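Local coordinates for VP4 CORE protein (Bluetongue virus, PDB 2JHP), which caps the viral RNA as a multifunctional enzyme of the core and is one of the five proteins of the inner capsid, at residues Tyr185-Ala190 with Arg216-His221; Glu192-Gly197 with Val258-Ile263; Ile515-Phe520 with Leu568-Lys573. One frame throughout, in Å; residues are numbered along the deposited sequence.

Contact 1. Residues Tyr185-Ala190 with Arg216-His221. With GUN (guanine), chain D.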
loop_
_atom_site.group_PDB
_atom_site.type_symbol
_atom_site.label_atom_id
_atom_site.label_comp_id
_atom_site.label_asym_id
_atom_site.label_seq_id
_atom_site.Cartn_x
_atom_site.Cartn_y
_atom_site.Cartn_z
ATOM N N TYR A 185 -15.065 11.833 -3.381
ATOM C CA TYR A 185 -15.147 10.504 -3.977
ATOM C C TYR A 185 -15.415 10.477 -5.490
ATOM O O TYR A 185 -15.146 9.476 -6.144
ATOM C CB TYR A 185 -16.142 9.639 -3.220
ATOM C CG TYR A 185 -17.582 10.044 -3.373
ATOM C CD1 TYR A 185 -18.303 9.717 -4.519
ATOM C CD2 TYR A 185 -18.242 10.725 -2.354
ATOM C CE1 TYR A 185 -19.633 10.085 -4.653
ATOM C CE2 TYR A 185 -19.564 11.085 -2.477
ATOM C CZ TYR A 185 -20.257 10.761 -3.628
ATOM O OH TYR A 185 -21.583 11.111 -3.753
ATOM N N ILE A 186 -15.963 11.545 -6.051
ATOM C CA ILE A 186 -16.260 11.525 -7.481
ATOM C C ILE A 186 -15.087 12.018 -8.332
ATOM O O ILE A 186 -14.888 11.524 -9.431
ATOM C CB ILE A 186 -17.582 12.280 -7.832
ATOM C CG1 ILE A 186 -18.137 11.850 -9.201
ATOM C CG2 ILE A 186 -17.383 13.796 -7.767
ATOM C CD1 ILE A 186 -18.673 10.422 -9.283
ATOM N N VAL A 187 -14.318 12.986 -7.832
ATOM C CA VAL A 187 -13.192 13.544 -8.596
ATOM C C VAL A 187 -11.966 12.634 -8.493
ATOM O O VAL A 187 -11.402 12.465 -7.412
ATOM C CB VAL A 187 -12.818 14.979 -8.137
ATOM C CG1 VAL A 187 -11.615 15.523 -8.937
ATOM C CG2 VAL A 187 -14.011 15.928 -8.246
ATOM N N TYR A 188 -11.573 12.040 -9.616
ATOM C CA TYR A 188 -10.335 11.230 -9.682
ATOM C C TYR A 188 -9.603 11.269 -11.039
ATOM O O TYR A 188 -8.426 11.580 -11.090
ATOM C CB TYR A 188 -10.580 9.776 -9.246
ATOM C CG TYR A 188 -9.389 8.884 -9.515
ATOM C CD1 TYR A 188 -8.184 9.038 -8.791
ATOM C CD2 TYR A 188 -9.437 7.901 -10.500
ATOM C CE1 TYR A 188 -7.088 8.245 -9.030
ATOM C CE2 TYR A 188 -8.323 7.095 -10.748
ATOM C CZ TYR A 188 -7.160 7.285 -10.001
ATOM O OH TYR A 188 -6.056 6.495 -10.225
ATOM N N SER A 189 -10.307 10.924 -12.114
ATOM C CA SER A 189 -9.699 10.799 -13.447
ATOM C C SER A 189 -10.199 11.809 -14.464
ATOM O O SER A 189 -9.625 11.922 -15.543
ATOM C CB SER A 189 -9.836 9.368 -14.016
ATOM O OG SER A 189 -11.172 9.056 -14.375
ATOM N N ALA A 190 -11.259 12.541 -14.125
ATOM C CA ALA A 190 -11.809 13.564 -15.019
ATOM C C ALA A 190 -10.844 14.740 -15.174
ATOM O O ALA A 190 -10.370 15.281 -14.174
ATOM C CB ALA A 190 -13.148 14.048 -14.509
ATOM N N ARG A 216 -6.176 21.347 -9.062
ATOM C CA ARG A 216 -5.367 21.955 -10.125
ATOM C C ARG A 216 -5.385 21.199 -11.459
ATOM O O ARG A 216 -5.387 21.828 -12.517
ATOM C CB ARG A 216 -3.927 22.196 -9.668
ATOM C CG ARG A 216 -3.686 23.619 -9.190
ATOM C CD ARG A 216 -2.201 24.007 -9.218
ATOM N NE ARG A 216 -1.429 23.662 -8.014
ATOM C CZ ARG A 216 -1.919 23.462 -6.785
ATOM N NH1 ARG A 216 -3.227 23.568 -6.530
ATOM N NH2 ARG A 216 -1.087 23.157 -5.793
ATOM N N ARG A 217 -5.418 19.866 -11.405
ATOM C CA ARG A 217 -5.413 19.044 -12.620
ATOM C C ARG A 217 -6.771 19.018 -13.360
ATOM O O ARG A 217 -6.911 18.369 -14.408
ATOM C CB ARG A 217 -4.958 17.616 -12.308
ATOM C CG ARG A 217 -3.570 17.473 -11.691
ATOM C CD ARG A 217 -3.111 16.006 -11.676
ATOM N NE ARG A 217 -4.195 15.070 -11.333
ATOM C CZ ARG A 217 -4.539 14.702 -10.095
ATOM N NH1 ARG A 217 -3.884 15.175 -9.034
ATOM N NH2 ARG A 217 -5.544 13.846 -9.917
ATOM N N VAL A 218 -7.765 19.725 -12.828
ATOM C CA VAL A 218 -9.099 19.681 -13.408
ATOM C C VAL A 218 -9.516 21.036 -13.965
ATOM O O VAL A 218 -9.234 22.071 -13.363
ATOM C CB VAL A 218 -10.118 19.148 -12.378
ATOM C CG1 VAL A 218 -11.556 19.533 -12.745
ATOM C CG2 VAL A 218 -9.967 17.640 -12.237
ATOM N N LEU A 219 -10.156 21.027 -15.129
ATOM C CA LEU A 219 -10.780 22.235 -15.650
ATOM C C LEU A 219 -12.256 22.298 -15.227
ATOM O O LEU A 219 -13.059 21.433 -15.577
ATOM C CB LEU A 219 -10.616 22.353 -17.169
ATOM C CG LEU A 219 -11.228 23.612 -17.798
ATOM C CD1 LEU A 219 -10.659 24.884 -17.163
ATOM C CD2 LEU A 219 -11.058 23.633 -19.325
ATOM N N TRP A 220 -12.586 23.339 -14.469
ATOM C CA TRP A 220 -13.884 23.469 -13.821
ATOM C C TRP A 220 -14.797 24.466 -14.530
ATOM O O TRP A 220 -14.585 25.669 -14.442
ATOM C CB TRP A 220 -13.675 23.948 -12.387
ATOM C CG TRP A 220 -12.897 23.018 -11.539
ATOM C CD1 TRP A 220 -11.549 23.036 -11.312
ATOM C CD2 TRP A 220 -13.419 21.923 -10.788
ATOM N NE1 TRP A 220 -11.200 22.013 -10.463
ATOM C CE2 TRP A 220 -12.331 21.311 -10.128
ATOM C CE3 TRP A 220 -14.700 21.389 -10.620
ATOM C CZ2 TRP A 220 -12.485 20.194 -9.305
ATOM C CZ3 TRP A 220 -14.856 20.269 -9.793
ATOM C CH2 TRP A 220 -13.747 19.692 -9.144
ATOM N N HIS A 221 -15.806 23.967 -15.235
ATOM C CA HIS A 221 -16.852 24.829 -15.778
ATOM C C HIS A 221 -17.990 24.846 -14.775
ATOM O O HIS A 221 -18.651 23.833 -14.564
ATOM C CB HIS A 221 -17.344 24.310 -17.124
ATOM C CG HIS A 221 -16.449 24.654 -18.273
ATOM N ND1 HIS A 221 -16.372 25.926 -18.800
ATOM C CD2 HIS A 221 -15.613 23.887 -19.013
ATOM C CE1 HIS A 221 -15.516 25.930 -19.807
ATOM N NE2 HIS A 221 -15.042 24.707 -19.957
HETATM N N9 GUN D . -10.224 7.966 1.548
HETATM C C8 GUN D . -8.888 7.981 1.539
HETATM N N7 GUN D . -8.458 8.797 0.574
HETATM C C5 GUN D . -9.524 9.308 -0.033
HETATM C C6 GUN D . -9.665 10.203 -1.090
HETATM O O6 GUN D . -8.673 10.678 -1.646
HETATM N N1 GUN D . -10.963 10.553 -1.499
HETATM C C2 GUN D . -12.063 9.972 -0.823
HETATM N N2 GUN D . -13.294 10.275 -1.193
HETATM N N3 GUN D . -11.892 9.113 0.198
HETATM C C4 GUN D . -10.652 8.778 0.594
#
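The indole of W220 meets V187 obliquely: the CG2 methyl of V187 lies 3.9 Å from W220 CH2 at the far rim of the six-membered ring. One face of the same indole carries V218 CG1 from within its own segment, 3.2 Å above the plane and offset toward the rim. F215 stacks on the indole as well, and its carbonyl takes the W220 NE1 hydrogen bond. The contact belongs to a Rossmann-like methyltransferase domain. It joins the end of helix 178-186 to the start of strand 219-223, just where V187 leaves helical geometry. V187 straddles two partners. Its CG1 is anti to the backbone N (chi1 179°) and reaches V218 CG2 at 4.3 Å. The R217 guanidinium is the second flat group. Y188 O lies at the edge of the guanidinium, near its plane. R217 NH2 and Y188 O are 3.8 Å apart, too far for a hydrogen bond. At the end of the segment A190 O lies close to V218 CG2, at 3.1 Å. At the helix end the same segment borders a guanine pocket. The base is hydrogen-bonded to D184 O, N141 ND2 and R214 NH1. Y185 also lines this pocket: its backbone N is 3.2 Å from guanine N2, and its CB is 3.6 Å from that same amino nitrogen.

Contact 2. Residues Glu192-Gly197 with Val258-Ile263. With SAH (S-adenosyl-L-homocysteine), chain C.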
loop_
_atom_site.group_PDB
_atom_site.type_symbol
_atom_site.label_atom_id
_atom_site.label_comp_id
_atom_site.label_asym_id
_atom_site.label_seq_id
_atom_site.Cartn_x
_atom_site.Cartn_y
_atom_site.Cartn_z
ATOM N N GLU A 192 -11.927 17.396 -16.923
ATOM C CA GLU A 192 -12.824 18.526 -17.084
ATOM C C GLU A 192 -14.153 18.225 -16.413
ATOM O O GLU A 192 -14.777 17.201 -16.688
ATOM C CB GLU A 192 -13.014 18.819 -18.571
ATOM C CG GLU A 192 -13.864 20.028 -18.919
ATOM C CD GLU A 192 -14.074 20.150 -20.426
ATOM O OE1 GLU A 192 -15.241 20.135 -20.878
ATOM O OE2 GLU A 192 -13.065 20.238 -21.164
ATOM N N VAL A 193 -14.568 19.121 -15.523
ATOM C CA VAL A 193 -15.829 18.993 -14.811
ATOM C C VAL A 193 -16.758 20.154 -15.109
ATOM O O VAL A 193 -16.396 21.317 -14.947
ATOM C CB VAL A 193 -15.627 18.918 -13.272
ATOM C CG1 VAL A 193 -16.982 18.997 -12.544
ATOM C CG2 VAL A 193 -14.872 17.659 -12.892
ATOM N N HIS A 194 -17.966 19.811 -15.529
ATOM C CA HIS A 194 -19.047 20.763 -15.655
ATOM C C HIS A 194 -19.953 20.632 -14.426
ATOM O O HIS A 194 -20.600 19.597 -14.218
ATOM C CB HIS A 194 -19.812 20.512 -16.956
ATOM C CG HIS A 194 -18.997 20.758 -18.185
ATOM N ND1 HIS A 194 -19.161 21.873 -18.976
ATOM C CD2 HIS A 194 -17.993 20.042 -18.746
ATOM C CE1 HIS A 194 -18.298 21.832 -19.977
ATOM N NE2 HIS A 194 -17.580 20.729 -19.863
ATOM N N TYR A 195 -19.967 21.682 -13.607
ATOM C CA TYR A 195 -20.635 21.666 -12.305
ATOM C C TYR A 195 -21.810 22.636 -12.324
ATOM O O TYR A 195 -21.639 23.844 -12.158
ATOM C CB TYR A 195 -19.628 22.047 -11.205
ATOM C CG TYR A 195 -20.057 21.845 -9.757
ATOM C CD1 TYR A 195 -21.362 21.503 -9.414
ATOM C CD2 TYR A 195 -19.142 22.033 -8.723
ATOM C CE1 TYR A 195 -21.736 21.327 -8.081
ATOM C CE2 TYR A 195 -19.504 21.871 -7.387
ATOM C CZ TYR A 195 -20.800 21.517 -7.073
ATOM O OH TYR A 195 -21.162 21.347 -5.753
ATOM N N ILE A 196 -22.998 22.080 -12.537
ATOM C CA ILE A 196 -24.238 22.842 -12.625
ATOM C C ILE A 196 -24.857 22.930 -11.238
ATOM O O ILE A 196 -25.033 21.908 -10.566
ATOM C CB ILE A 196 -25.306 22.162 -13.559
ATOM C CG1 ILE A 196 -24.680 21.260 -14.652
ATOM C CG2 ILE A 196 -26.290 23.199 -14.090
ATOM C CD1 ILE A 196 -24.047 21.971 -15.815
ATOM N N GLY A 197 -25.213 24.143 -10.829
ATOM C CA GLY A 197 -25.764 24.376 -9.501
ATOM C C GLY A 197 -24.648 24.465 -8.480
ATOM O O GLY A 197 -24.774 23.957 -7.362
ATOM N N VAL A 258 -10.858 14.198 -24.146
ATOM C CA VAL A 258 -10.871 14.424 -22.706
ATOM C C VAL A 258 -11.874 13.525 -21.972
ATOM O O VAL A 258 -12.895 13.126 -22.531
ATOM C CB VAL A 258 -11.166 15.915 -22.333
ATOM C CG1 VAL A 258 -9.903 16.774 -22.455
ATOM C CG2 VAL A 258 -12.316 16.483 -23.177
ATOM N N GLU A 259 -11.568 13.200 -20.721
ATOM C CA GLU A 259 -12.568 12.607 -19.852
ATOM C C GLU A 259 -13.275 13.746 -19.151
ATOM O O GLU A 259 -12.639 14.540 -18.446
ATOM C CB GLU A 259 -11.959 11.647 -18.836
ATOM C CG GLU A 259 -13.015 11.053 -17.931
ATOM C CD GLU A 259 -12.496 10.021 -16.951
ATOM O OE1 GLU A 259 -11.358 9.523 -17.113
ATOM O OE2 GLU A 259 -13.251 9.702 -16.009
ATOM N N ARG A 260 -14.580 13.835 -19.386
ATOM C CA ARG A 260 -15.423 14.846 -18.764
ATOM C C ARG A 260 -16.355 14.195 -17.750
ATOM O O ARG A 260 -16.848 13.088 -17.974
ATOM C CB ARG A 260 -16.244 15.588 -19.813
ATOM C CG ARG A 260 -15.437 16.341 -20.848
ATOM C CD ARG A 260 -16.359 16.992 -21.885
ATOM N NE ARG A 260 -15.661 17.351 -23.117
ATOM C CZ ARG A 260 -15.727 16.652 -24.248
ATOM N NH1 ARG A 260 -16.450 15.538 -24.309
ATOM N NH2 ARG A 260 -15.047 17.058 -25.316
ATOM N N LEU A 261 -16.580 14.886 -16.635
ATOM C CA LEU A 261 -17.568 14.476 -15.628
ATOM C C LEU A 261 -18.636 15.549 -15.443
ATOM O O LEU A 261 -18.324 16.740 -15.349
ATOM C CB LEU A 261 -16.889 14.172 -14.290
ATOM C CG LEU A 261 -17.643 14.273 -12.961
ATOM C CD1 LEU A 261 -18.683 13.178 -12.808
ATOM C CD2 LEU A 261 -16.604 14.182 -11.864
ATOM N N PHE A 262 -19.888 15.102 -15.382
ATOM C CA PHE A 262 -21.049 15.966 -15.264
ATOM C C PHE A 262 -21.577 15.918 -13.830
ATOM O O PHE A 262 -21.956 14.853 -13.337
ATOM C CB PHE A 262 -22.111 15.487 -16.263
ATOM C CG PHE A 262 -23.365 16.329 -16.305
ATOM C CD1 PHE A 262 -23.446 17.432 -17.149
ATOM C CD2 PHE A 262 -24.476 15.989 -15.540
ATOM C CE1 PHE A 262 -24.610 18.203 -17.207
ATOM C CE2 PHE A 262 -25.648 16.751 -15.596
ATOM C CZ PHE A 262 -25.713 17.861 -16.428
ATOM N N ILE A 263 -21.583 17.074 -13.163
ATOM C CA ILE A 263 -22.044 17.194 -11.772
ATOM C C ILE A 263 -23.265 18.129 -11.687
ATOM O O ILE A 263 -23.176 19.301 -12.065
ATOM C CB ILE A 263 -20.923 17.702 -10.831
ATOM C CG1 ILE A 263 -19.719 16.756 -10.864
ATOM C CG2 ILE A 263 -21.450 17.840 -9.400
ATOM C CD1 ILE A 263 -18.606 17.104 -9.879
HETATM N N SAH C . -23.538 23.213 -4.970
HETATM C CA SAH C . -23.925 24.261 -3.972
HETATM C CB SAH C . -25.283 23.978 -3.324
HETATM C CG SAH C . -26.445 23.962 -4.313
HETATM S SD SAH C . -27.535 25.379 -4.064
HETATM C C SAH C . -22.838 24.416 -2.913
HETATM O O SAH C . -22.067 23.491 -2.653
HETATM O OXT SAH C . -22.703 25.478 -2.305
HETATM C "C5'" SAH C . -28.483 25.083 -5.569
HETATM C "C4'" SAH C . -28.152 26.157 -6.589
HETATM O "O4'" SAH C . -28.650 25.811 -7.855
HETATM C "C3'" SAH C . -28.762 27.508 -6.259
HETATM O "O3'" SAH C . -27.726 28.341 -5.806
HETATM C "C2'" SAH C . -29.355 28.011 -7.566
HETATM O "O2'" SAH C . -28.852 29.281 -7.902
HETATM C "C1'" SAH C . -28.843 27.007 -8.576
HETATM N N9 SAH C . -29.715 26.723 -9.725
HETATM C C8 SAH C . -31.080 26.612 -9.765
HETATM N N7 SAH C . -31.441 26.304 -11.033
HETATM C C5 SAH C . -30.330 26.204 -11.793
HETATM C C6 SAH C . -30.121 25.913 -13.138
HETATM N N6 SAH C . -31.152 25.663 -13.937
HETATM N N1 SAH C . -28.831 25.889 -13.639
HETATM C C2 SAH C . -27.760 26.149 -12.814
HETATM N N3 SAH C . -27.977 26.432 -11.479
HETATM C C4 SAH C . -29.238 26.462 -10.980
#
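E192-I196 and R260-I263 pair as neighbouring parallel strands in the middle of a mixed sheet, with 219-223 on the far side of the first and 302-308 beyond the second. The two strand axes run 4.8 Å apart at 16°. The backbone bonds alternate: L261 N to E192 O, H194 N to L261 O, I263 N to H194 O, and I196 N to I263 O. The pairing frays at its start, where E192 N to E259 O is weak. V193, Y195, L261 and I263 share one face. There I263 CD1 packs on V193 CG1 (3.7 Å), and I263 CG2 lies against Y195 CD1 and CE1. The two strands belong to the parallel part of the seven-stranded sheet of a Rossmann-like methyltransferase fold. G197 follows the first strand, at the start of the loop that meets the cofactor, as in other Rossmann-fold methyltransferases. G197 O accepts from the amino N of S-adenosyl-L-homocysteine at 2.8 Å, and Y195 OH takes a weak second bond from that nitrogen. I196 CG2 touches the adenine at C2 (3.5 Å). On the opposite face E192 extends from a CG anti to its backbone N (chi1 -177°), side by side with R260. E192 OE1 accepts from H194 NE2 at 2.6 Å on its anti side. The same oxygen forms a long salt bridge to R260 NE, 3.6 Å away at the guanidinium edge. R260 NH1 and NH2 bond instead to A299 O and N253 O. H194 ND1 is paired with Y223 OH.

Contact 3. Residues Ile515-Phe520 with Leu568-Lys573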
loop_
_atom_site.group_PDB
_atom_site.type_symbol
_atom_site.label_atom_id
_atom_site.label_comp_id
_atom_site.label_asym_id
_atom_site.label_seq_id
_atom_site.Cartn_x
_atom_site.Cartn_y
_atom_site.Cartn_z
ATOM N N ILE A 515 24.505 -6.373 2.273
ATOM C CA ILE A 515 23.572 -6.485 3.397
ATOM C C ILE A 515 22.154 -6.898 2.979
ATOM O O ILE A 515 21.524 -7.722 3.641
ATOM C CB ILE A 515 23.574 -5.161 4.222
ATOM C CG1 ILE A 515 24.518 -5.283 5.409
ATOM C CG2 ILE A 515 22.203 -4.794 4.754
ATOM C CD1 ILE A 515 25.044 -3.959 5.879
ATOM N N SER A 516 21.677 -6.331 1.869
ATOM C CA SER A 516 20.382 -6.658 1.287
ATOM C C SER A 516 20.214 -8.167 1.142
ATOM O O SER A 516 19.138 -8.708 1.360
ATOM C CB SER A 516 20.252 -5.972 -0.078
ATOM O OG SER A 516 21.239 -6.423 -0.987
ATOM N N LEU A 517 21.300 -8.830 0.768
ATOM C CA LEU A 517 21.329 -10.275 0.625
ATOM C C LEU A 517 21.629 -10.983 1.965
ATOM O O LEU A 517 20.921 -11.914 2.349
ATOM C CB LEU A 517 22.364 -10.653 -0.442
ATOM C CG LEU A 517 22.586 -12.120 -0.809
ATOM C CD1 LEU A 517 21.362 -12.701 -1.506
ATOM C CD2 LEU A 517 23.851 -12.282 -1.672
ATOM N N CYS A 518 22.664 -10.512 2.667
ATOM C CA CYS A 518 23.285 -11.246 3.765
ATOM C C CYS A 518 23.253 -10.517 5.098
ATOM O O CYS A 518 23.978 -9.544 5.311
ATOM C CB CYS A 518 24.731 -11.607 3.412
ATOM S SG CYS A 518 24.887 -12.611 1.930
ATOM N N ARG A 519 22.396 -11.005 5.989
ATOM C CA ARG A 519 22.369 -10.551 7.373
ATOM C C ARG A 519 22.495 -11.767 8.292
ATOM O O ARG A 519 23.481 -11.895 9.009
ATOM C CB ARG A 519 21.116 -9.706 7.648
ATOM C CG ARG A 519 21.190 -8.294 7.004
ATOM C CD ARG A 519 19.840 -7.731 6.588
ATOM N NE ARG A 519 19.390 -8.321 5.328
ATOM C CZ ARG A 519 18.286 -9.044 5.181
ATOM N NH1 ARG A 519 17.472 -9.255 6.217
ATOM N NH2 ARG A 519 17.987 -9.543 3.988
ATOM N N PHE A 520 21.513 -12.668 8.220
ATOM C CA PHE A 520 21.491 -13.966 8.920
ATOM C C PHE A 520 21.617 -13.835 10.434
ATOM O O PHE A 520 22.321 -14.621 11.091
ATOM C CB PHE A 520 22.544 -14.932 8.361
ATOM C CG PHE A 520 22.428 -15.167 6.887
ATOM C CD1 PHE A 520 23.474 -14.824 6.037
ATOM C CD2 PHE A 520 21.272 -15.730 6.339
ATOM C CE1 PHE A 520 23.378 -15.038 4.674
ATOM C CE2 PHE A 520 21.160 -15.939 4.975
ATOM C CZ PHE A 520 22.219 -15.594 4.141
ATOM N N LEU A 568 18.467 -17.168 -3.264
ATOM C CA LEU A 568 19.310 -18.308 -3.617
ATOM C C LEU A 568 20.153 -18.072 -4.862
ATOM O O LEU A 568 21.351 -18.328 -4.860
ATOM C CB LEU A 568 18.474 -19.581 -3.785
ATOM C CG LEU A 568 18.036 -20.289 -2.498
ATOM C CD1 LEU A 568 17.349 -21.599 -2.845
ATOM C CD2 LEU A 568 19.218 -20.545 -1.565
ATOM N N PHE A 569 19.528 -17.581 -5.925
ATOM C CA PHE A 569 20.229 -17.405 -7.199
ATOM C C PHE A 569 21.425 -16.474 -7.052
ATOM O O PHE A 569 22.529 -16.809 -7.440
ATOM C CB PHE A 569 19.287 -16.860 -8.267
ATOM C CG PHE A 569 19.440 -17.528 -9.587
ATOM C CD1 PHE A 569 18.374 -18.207 -10.169
ATOM C CD2 PHE A 569 20.655 -17.505 -10.241
ATOM C CE1 PHE A 569 18.524 -18.846 -11.393
ATOM C CE2 PHE A 569 20.807 -18.128 -11.442
ATOM C CZ PHE A 569 19.743 -18.801 -12.033
ATOM N N TRP A 570 21.187 -15.296 -6.485
ATOM C CA TRP A 570 22.239 -14.320 -6.220
ATOM C C TRP A 570 23.271 -14.875 -5.222
ATOM O O TRP A 570 24.481 -14.711 -5.410
ATOM C CB TRP A 570 21.580 -13.033 -5.720
ATOM C CG TRP A 570 22.476 -11.959 -5.241
ATOM C CD1 TRP A 570 23.836 -11.900 -5.354
ATOM C CD2 TRP A 570 22.070 -10.742 -4.609
ATOM N NE1 TRP A 570 24.304 -10.726 -4.807
ATOM C CE2 TRP A 570 23.237 -9.999 -4.342
ATOM C CE3 TRP A 570 20.822 -10.204 -4.242
ATOM C CZ2 TRP A 570 23.203 -8.752 -3.717
ATOM C CZ3 TRP A 570 20.790 -8.966 -3.613
ATOM C CH2 TRP A 570 21.973 -8.252 -3.367
ATOM N N TRP A 571 22.778 -15.548 -4.185
ATOM C CA TRP A 571 23.636 -16.168 -3.174
ATOM C C TRP A 571 24.554 -17.240 -3.782
ATOM O O TRP A 571 25.764 -17.187 -3.598
ATOM C CB TRP A 571 22.798 -16.729 -2.022
ATOM C CG TRP A 571 23.559 -16.904 -0.757
ATOM C CD1 TRP A 571 23.860 -15.940 0.159
ATOM C CD2 TRP A 571 24.110 -18.125 -0.255
ATOM N NE1 TRP A 571 24.567 -16.483 1.203
ATOM C CE2 TRP A 571 24.741 -17.822 0.971
ATOM C CE3 TRP A 571 24.145 -19.449 -0.729
ATOM C CZ2 TRP A 571 25.401 -18.791 1.729
ATOM C CZ3 TRP A 571 24.793 -20.411 0.029
ATOM C CH2 TRP A 571 25.414 -20.077 1.240
ATOM N N PHE A 572 23.986 -18.185 -4.532
ATOM C CA PHE A 572 24.795 -19.171 -5.253
ATOM C C PHE A 572 25.786 -18.481 -6.180
ATOM O O PHE A 572 26.902 -18.977 -6.393
ATOM C CB PHE A 572 23.927 -20.147 -6.059
ATOM C CG PHE A 572 23.157 -21.136 -5.217
ATOM C CD1 PHE A 572 23.722 -21.710 -4.081
ATOM C CD2 PHE A 572 21.869 -21.520 -5.582
ATOM C CE1 PHE A 572 23.009 -22.629 -3.315
ATOM C CE2 PHE A 572 21.154 -22.440 -4.822
ATOM C CZ PHE A 572 21.726 -22.994 -3.687
ATOM N N LYS A 573 25.397 -17.338 -6.738
ATOM C CA LYS A 573 26.297 -16.622 -7.640
ATOM C C LYS A 573 27.433 -15.968 -6.858
ATOM O O LYS A 573 28.556 -15.896 -7.342
ATOM C CB LYS A 573 25.549 -15.603 -8.502
ATOM C CG LYS A 573 26.288 -15.264 -9.788
ATOM C CD LYS A 573 25.551 -14.265 -10.678
ATOM C CE LYS A 573 26.460 -13.761 -11.808
ATOM N NZ LYS A 573 25.849 -12.596 -12.526
#
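A short turn ahead of helix 523-533 seats L517 on the first turn of helix 568-576, between two consecutive tryptophans. L517 CD2 makes a CH-pi contact with W570: it stands 3.5 Å from the centroid of the five-membered ring, 8° off the normal. L517 CD1 lies 3.7 Å from both W570 CD2 and W570 CE3. S516 comes at the rim of W570 instead. S516 OG lies near the ring plane, 3.1 Å from W570 CH2, and is hydrogen-bonded to D514 OD2. W571 takes the other residues of the turn. C518 SG makes a sulfur-aromatic contact at the edge of the W571 five-membered ring, 3.9 Å from W571 CD1. F520 brings CZ to 3.9 Å from W571 NE1, which lies at the edge of the phenyl ring. These two ring planes are 84° apart. R519 holds the turn from within: NE bonds to I515 O and NH2 to S516 O, while NH1 pairs with D469. Around the contact, F476 and W479 of helix 470-480 cover S516 and W570. On the W571 and F520 side, H554 of helix 551-561 meets both rings, and L551 and L555 pack on W571.

How the contacts relate
Contacts 1 and 2 lie in one Rossmann-like methyltransferase domain, with centres 8 Å apart. They touch directly: strands 192-196 and 219-223 are neighbours in the same sheet, and H221 O probably bonds to Y195 N at 2.7 Å. Along the chain their segments alternate, 185-190, 192-197, 216-221, 258-263. Contact 1 borders a guanine site and contact 2 a site for S-adenosyl-L-homocysteine, so two ligand pockets border this one region of the domain. Contact 3 comes later in the sequence, on the opposite side of the chain's centre. Its centre is about 47 Å from that of contact 1 and 53 Å from that of contact 2. It joins the loop before helix 523-533 to helix 568-576 and shares no strand with the other two.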